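Local coordinates for protein histone-lysine N-methyltransferase, H3 lysine-9 specific SUVH4 (Arabidopsis thaliana, PDB 4QEO) that methylates histone H3 on a lysine of its tail, a mark of transcriptional repression, and binds methylated DNA, so linking DNA methylation to histone methylation, at residues Y504-Q518 against C523-Y533. Numbering follows the deposited sequence.
Sequences YALDSVHGPDGKVKQ and CGALNCRKRLY. With ZN (zinc ion), chain I; SAH (S-adenosyl-L-homocysteine), chain E.
Tyr533, the C-terminal residue, lays its ring against Val509, whose CG1 sits over one face as a CH-pi contact, 3.5 Å from the ring centroid. CG of Tyr533 lies between its backbone N and carbonyl carbon (chi1 51°), which turns the ring toward 504-518, where CE1 meets the backbone C of Gln518. The Tyr504 ring runs alongside, pointing the same way, with the two planes 57° apart and CD2 of Tyr504 3.7 Å from CD2 of Tyr533; the Tyr504 hydroxyl makes a weak hydrogen bond to the backbone of the bound peptide.

Hydrogen bonds come from one backbone N and arginine side chains. Tyr533 O accepts from Asp507 N (2.8 Å), within the type II turn Ala505 to Ser508, and from Arg531 NH2. Arg529 bridges two carbonyls: NH2 reaches Tyr504 O at 3.1 Å, while NH1 donates to Arg531 O, which lies in the plane of the Arg529 guanidinium. This is the post-SET end, where Cys523 and Cys528 bind a zinc ion, a site completed by Cys463 and Cys521, and the backbone N of Cys523 lies near the adenine amino group of S-adenosyl-L-homocysteine.

Charge gathers at Arg531. Its NH2 lies 3.1 Å from Asp507 OD1, a salt bridge made without a directed N-H, the oxygen approaching from off the guanidinium plane. NH1 approaches Gln518 OE1 to 2.9 Å, and Leu506 CD2 packs on NE, a buried nitrogen without a polar partner. A leucine in place of Arg531 would probably leave the Asp507 carboxylate without this counter-charge and Tyr533 O with one donor fewer.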
loop_
_atom_site.group_PDB
_atom_site.type_symbol
_atom_site.label_atom_id
_atom_site.label_comp_id
_atom_site.label_asym_id
_atom_site.label_seq_id
_atom_site.Cartn_x
_atom_site.Cartn_y
_atom_site.Cartn_z
ATOM N N TYR A 504 -3.964 -15.383 -16.041
ATOM C CA TYR A 504 -4.263 -16.233 -17.190
ATOM C C TYR A 504 -3.149 -16.046 -18.211
ATOM O O TYR A 504 -2.772 -14.915 -18.525
ATOM C CB TYR A 504 -5.599 -15.859 -17.840
ATOM C CG TYR A 504 -6.820 -16.041 -16.967
ATOM C CD1 TYR A 504 -6.978 -17.177 -16.183
ATOM C CD2 TYR A 504 -7.819 -15.075 -16.934
ATOM C CE1 TYR A 504 -8.093 -17.345 -15.389
ATOM C CE2 TYR A 504 -8.941 -15.231 -16.138
ATOM C CZ TYR A 504 -9.072 -16.370 -15.364
ATOM O OH TYR A 504 -10.182 -16.540 -14.565
ATOM N N ALA A 505 -2.617 -17.152 -18.720
ATOM C CA ALA A 505 -1.622 -17.088 -19.780
ATOM C C ALA A 505 -2.298 -16.709 -21.091
ATOM O O ALA A 505 -3.456 -17.056 -21.321
ATOM C CB ALA A 505 -0.900 -18.415 -19.917
ATOM N N LEU A 506 -1.571 -15.988 -21.937
ATOM C CA LEU A 506 -2.088 -15.551 -23.231
ATOM C C LEU A 506 -2.561 -16.748 -24.057
ATOM O O LEU A 506 -1.943 -17.815 -24.022
ATOM C CB LEU A 506 -1.007 -14.769 -23.984
ATOM C CG LEU A 506 -1.422 -13.528 -24.777
ATOM C CD1 LEU A 506 -0.473 -12.373 -24.492
ATOM C CD2 LEU A 506 -1.449 -13.824 -26.266
ATOM N N ASP A 507 -3.668 -16.567 -24.775
ATOM C CA ASP A 507 -4.244 -17.612 -25.622
ATOM C C ASP A 507 -4.571 -18.890 -24.842
ATOM O O ASP A 507 -4.319 -19.992 -25.324
ATOM C CB ASP A 507 -3.305 -17.947 -26.791
ATOM C CG ASP A 507 -2.944 -16.726 -27.630
ATOM O OD1 ASP A 507 -3.832 -15.885 -27.887
ATOM O OD2 ASP A 507 -1.766 -16.613 -28.039
ATOM N N SER A 508 -5.135 -18.747 -23.646
ATOM C CA SER A 508 -5.389 -19.905 -22.785
ATOM C C SER A 508 -6.661 -20.681 -23.116
ATOM O O SER A 508 -6.698 -21.903 -22.976
ATOM C CB SER A 508 -5.408 -19.501 -21.307
ATOM O OG SER A 508 -4.138 -19.686 -20.707
ATOM N N VAL A 509 -7.706 -19.982 -23.546
ATOM C CA VAL A 509 -8.995 -20.637 -23.767
ATOM C C VAL A 509 -9.327 -20.857 -25.246
ATOM O O VAL A 509 -9.151 -19.974 -26.084
ATOM C CB VAL A 509 -10.141 -19.909 -23.024
ATOM C CG1 VAL A 509 -9.842 -18.448 -22.918
ATOM C CG2 VAL A 509 -11.486 -20.144 -23.703
ATOM N N HIS A 510 -9.803 -22.063 -25.539
ATOM C CA HIS A 510 -10.042 -22.509 -26.896
ATOM C C HIS A 510 -11.479 -22.987 -27.077
ATOM O O HIS A 510 -11.976 -23.801 -26.299
ATOM C CB HIS A 510 -9.080 -23.650 -27.244
ATOM C CG HIS A 510 -7.630 -23.272 -27.169
ATOM N ND1 HIS A 510 -7.057 -22.711 -26.047
ATOM C CD2 HIS A 510 -6.631 -23.395 -28.077
ATOM C CE1 HIS A 510 -5.773 -22.490 -26.272
ATOM N NE2 HIS A 510 -5.489 -22.898 -27.495
ATOM N N GLY A 511 -12.067 -22.662 -28.221
ATOM C CA GLY A 511 -13.461 -22.969 -28.504
ATOM C C GLY A 511 -13.961 -24.402 -28.532
ATOM O O GLY A 511 -15.072 -24.671 -28.077
ATOM N N PRO A 512 -13.173 -25.324 -29.070
ATOM C CA PRO A 512 -11.983 -24.967 -29.833
ATOM C C PRO A 512 -12.127 -25.562 -31.211
ATOM O O PRO A 512 -12.310 -26.756 -31.401
ATOM C CB PRO A 512 -10.850 -25.656 -29.076
ATOM C CG PRO A 512 -11.451 -26.112 -27.784
ATOM C CD PRO A 512 -12.884 -26.385 -28.101
ATOM N N ASP A 513 -12.056 -24.687 -32.185
ATOM C CA ASP A 513 -11.968 -25.063 -33.561
ATOM C C ASP A 513 -10.463 -24.949 -33.754
ATOM O O ASP A 513 -9.928 -25.048 -34.854
ATOM C CB ASP A 513 -12.744 -24.043 -34.389
ATOM C CG ASP A 513 -13.836 -23.346 -33.580
ATOM O OD1 ASP A 513 -13.507 -22.555 -32.681
ATOM O OD2 ASP A 513 -15.027 -23.593 -33.838
ATOM N N GLY A 514 -9.804 -24.762 -32.611
ATOM C CA GLY A 514 -8.466 -24.240 -32.483
ATOM C C GLY A 514 -8.613 -22.747 -32.305
ATOM O O GLY A 514 -7.652 -22.046 -32.065
ATOM N N LYS A 515 -9.840 -22.261 -32.381
ATOM C CA LYS A 515 -10.045 -20.830 -32.373
ATOM C C LYS A 515 -9.801 -20.282 -30.979
ATOM O O LYS A 515 -10.437 -20.711 -30.020
ATOM C CB LYS A 515 -11.463 -20.500 -32.861
ATOM C CG LYS A 515 -12.178 -19.419 -32.084
ATOM C CD LYS A 515 -12.896 -18.415 -32.971
ATOM C CE LYS A 515 -13.735 -17.447 -32.117
ATOM N NZ LYS A 515 -15.189 -17.380 -32.478
ATOM N N VAL A 516 -8.904 -19.309 -30.879
ATOM C CA VAL A 516 -8.598 -18.724 -29.584
ATOM C C VAL A 516 -9.704 -17.776 -29.133
ATOM O O VAL A 516 -9.980 -16.767 -29.786
ATOM C CB VAL A 516 -7.234 -17.997 -29.616
ATOM C CG1 VAL A 516 -7.147 -16.940 -28.524
ATOM C CG2 VAL A 516 -6.105 -19.006 -29.470
ATOM N N LYS A 517 -10.360 -18.128 -28.033
ATOM C CA LYS A 517 -11.318 -17.232 -27.405
ATOM C C LYS A 517 -10.520 -16.259 -26.553
ATOM O O LYS A 517 -9.701 -16.673 -25.732
ATOM C CB LYS A 517 -12.318 -18.011 -26.545
ATOM C CG LYS A 517 -13.742 -18.034 -27.097
ATOM C CD LYS A 517 -14.269 -16.619 -27.311
ATOM C CE LYS A 517 -15.760 -16.604 -27.636
ATOM N NZ LYS A 517 -16.078 -17.279 -28.925
ATOM N N GLN A 518 -10.741 -14.967 -26.760
ATOM C CA GLN A 518 -9.959 -13.952 -26.062
ATOM C C GLN A 518 -10.820 -12.941 -25.311
ATOM O O GLN A 518 -11.986 -12.724 -25.644
ATOM C CB GLN A 518 -9.055 -13.213 -27.046
ATOM C CG GLN A 518 -9.804 -12.292 -27.982
ATOM C CD GLN A 518 -8.900 -11.693 -29.028
ATOM O OE1 GLN A 518 -8.437 -10.557 -28.893
ATOM N NE2 GLN A 518 -8.633 -12.456 -30.083
ATOM N N CYS A 523 -7.575 -2.811 -17.367
ATOM C CA CYS A 523 -7.156 -2.344 -16.045
ATOM C C CYS A 523 -6.651 -0.895 -16.113
ATOM O O CYS A 523 -6.603 -0.193 -15.102
ATOM C CB CYS A 523 -6.136 -3.275 -15.397
ATOM S SG CYS A 523 -4.600 -3.290 -16.285
ATOM N N GLY A 524 -6.316 -0.446 -17.322
ATOM C CA GLY A 524 -5.891 0.923 -17.546
ATOM C C GLY A 524 -4.432 1.126 -17.189
ATOM O O GLY A 524 -3.895 2.234 -17.304
ATOM N N ALA A 525 -3.797 0.044 -16.749
ATOM C CA ALA A 525 -2.394 0.074 -16.361
ATOM C C ALA A 525 -1.532 0.466 -17.545
ATOM O O ALA A 525 -1.854 0.150 -18.691
ATOM C CB ALA A 525 -1.963 -1.273 -15.824
ATOM N N LEU A 526 -0.433 1.153 -17.257
ATOM C CA LEU A 526 0.457 1.664 -18.293
ATOM C C LEU A 526 1.153 0.555 -19.092
ATOM O O LEU A 526 1.572 0.776 -20.230
ATOM C CB LEU A 526 1.489 2.615 -17.679
ATOM C CG LEU A 526 0.937 3.893 -17.041
ATOM C CD1 LEU A 526 1.965 4.509 -16.110
ATOM C CD2 LEU A 526 0.529 4.887 -18.114
ATOM N N ASN A 527 1.279 -0.628 -18.494
ATOM C CA ASN A 527 1.875 -1.782 -19.170
ATOM C C ASN A 527 0.895 -2.956 -19.195
ATOM O O ASN A 527 1.137 -4.009 -18.607
ATOM C CB ASN A 527 3.186 -2.190 -18.492
ATOM C CG ASN A 527 4.041 -0.995 -18.102
ATOM O OD1 ASN A 527 4.555 -0.928 -16.987
ATOM N ND2 ASN A 527 4.192 -0.046 -19.019
ATOM N N CYS A 528 -0.199 -2.761 -19.920
ATOM C CA CYS A 528 -1.396 -3.582 -19.795
ATOM C C CYS A 528 -1.371 -4.956 -20.487
ATOM O O CYS A 528 -2.210 -5.798 -20.202
ATOM C CB CYS A 528 -2.596 -2.762 -20.286
ATOM S SG CYS A 528 -4.213 -3.574 -20.251
ATOM N N ARG A 529 -0.454 -5.184 -21.423
ATOM C CA ARG A 529 -0.492 -6.406 -22.253
ATOM C C ARG A 529 -1.864 -6.682 -22.922
ATOM O O ARG A 529 -2.023 -7.655 -23.656
ATOM C CB ARG A 529 0.061 -7.641 -21.501
ATOM C CG ARG A 529 -0.939 -8.458 -20.674
ATOM C CD ARG A 529 -1.276 -9.796 -21.330
ATOM N NE ARG A 529 -0.638 -10.938 -20.671
ATOM C CZ ARG A 529 -1.266 -11.790 -19.863
ATOM N NH1 ARG A 529 -2.558 -11.640 -19.604
ATOM N NH2 ARG A 529 -0.605 -12.802 -19.316
ATOM N N LYS A 530 -2.839 -5.816 -22.637
ATOM C CA LYS A 530 -4.113 -5.691 -23.360
ATOM C C LYS A 530 -5.062 -6.901 -23.367
ATOM O O LYS A 530 -6.122 -6.853 -23.991
ATOM C CB LYS A 530 -3.865 -5.193 -24.790
ATOM C CG LYS A 530 -2.939 -3.985 -24.865
ATOM C CD LYS A 530 -3.475 -2.807 -24.061
ATOM C CE LYS A 530 -4.529 -2.032 -24.837
ATOM N NZ LYS A 530 -5.067 -0.883 -24.054
ATOM N N ARG A 531 -4.698 -7.974 -22.673
ATOM C CA ARG A 531 -5.505 -9.188 -22.706
ATOM C C ARG A 531 -5.593 -9.870 -21.346
ATOM O O ARG A 531 -4.577 -10.055 -20.674
ATOM C CB ARG A 531 -4.937 -10.169 -23.736
ATOM C CG ARG A 531 -5.028 -9.693 -25.179
ATOM C CD ARG A 531 -4.201 -10.569 -26.101
ATOM N NE ARG A 531 -4.663 -11.952 -26.098
ATOM C CZ ARG A 531 -5.496 -12.462 -26.998
ATOM N NH1 ARG A 531 -5.956 -11.701 -27.980
ATOM N NH2 ARG A 531 -5.864 -13.734 -26.919
ATOM N N LEU A 532 -6.811 -10.231 -20.942
ATOM C CA LEU A 532 -7.004 -11.118 -19.797
ATOM C C LEU A 532 -6.473 -12.494 -20.179
ATOM O O LEU A 532 -5.712 -13.112 -19.434
ATOM C CB LEU A 532 -8.488 -11.222 -19.411
ATOM C CG LEU A 532 -9.104 -10.176 -18.473
ATOM C CD1 LEU A 532 -10.087 -10.818 -17.491
ATOM C CD2 LEU A 532 -8.028 -9.419 -17.726
ATOM N N TYR A 533 -6.889 -12.957 -21.357
ATOM C CA TYR A 533 -6.390 -14.199 -21.941
ATOM C C TYR A 533 -6.418 -14.173 -23.476
ATOM O O TYR A 533 -5.977 -15.118 -24.137
ATOM C CB TYR A 533 -7.152 -15.415 -21.398
ATOM C CG TYR A 533 -8.672 -15.339 -21.451
ATOM C CD1 TYR A 533 -9.347 -15.212 -22.662
ATOM C CD2 TYR A 533 -9.430 -15.430 -20.287
ATOM C CE1 TYR A 533 -10.734 -15.167 -22.710
ATOM C CE2 TYR A 533 -10.813 -15.382 -20.324
ATOM C CZ TYR A 533 -11.461 -15.253 -21.537
ATOM O OH TYR A 533 -12.838 -15.205 -21.574
HETATM ZN ZN ZN I . -4.448 -4.815 -18.213
HETATM N N SAH E . -16.290 -6.943 -12.551
HETATM C CA SAH E . -16.761 -8.284 -12.226
HETATM C CB SAH E . -16.023 -8.839 -11.007
HETATM C CG SAH E . -14.754 -9.619 -11.352
HETATM S SD SAH E . -15.121 -11.283 -11.971
HETATM C C SAH E . -18.276 -8.312 -12.042
HETATM O O SAH E . -18.814 -9.195 -11.375
HETATM O OXT SAH E . -18.998 -7.453 -12.558
HETATM C "C5'" SAH E . -14.043 -11.112 -13.414
HETATM C "C4'" SAH E . -14.821 -10.618 -14.623
HETATM O "O4'" SAH E . -14.865 -9.202 -14.597
HETATM C "C3'" SAH E . -14.176 -11.037 -15.934
HETATM O "O3'" SAH E . -14.882 -12.097 -16.529
HETATM C "C2'" SAH E . -14.244 -9.804 -16.808
HETATM O "O2'" SAH E . -15.362 -9.865 -17.665
HETATM C "C1'" SAH E . -14.424 -8.664 -15.827
HETATM N N9 SAH E . -13.107 -8.039 -15.631
HETATM C C8 SAH E . -12.264 -8.218 -14.563
HETATM N N7 SAH E . -11.146 -7.487 -14.767
HETATM C C5 SAH E . -11.260 -6.859 -15.958
HETATM C C6 SAH E . -10.413 -6.002 -16.646
HETATM N N6 SAH E . -9.239 -5.666 -16.117
HETATM N N1 SAH E . -10.803 -5.504 -17.874
HETATM C C2 SAH E . -12.025 -5.856 -18.415
HETATM N N3 SAH E . -12.864 -6.709 -17.724
HETATM C C4 SAH E . -12.488 -7.197 -16.516
#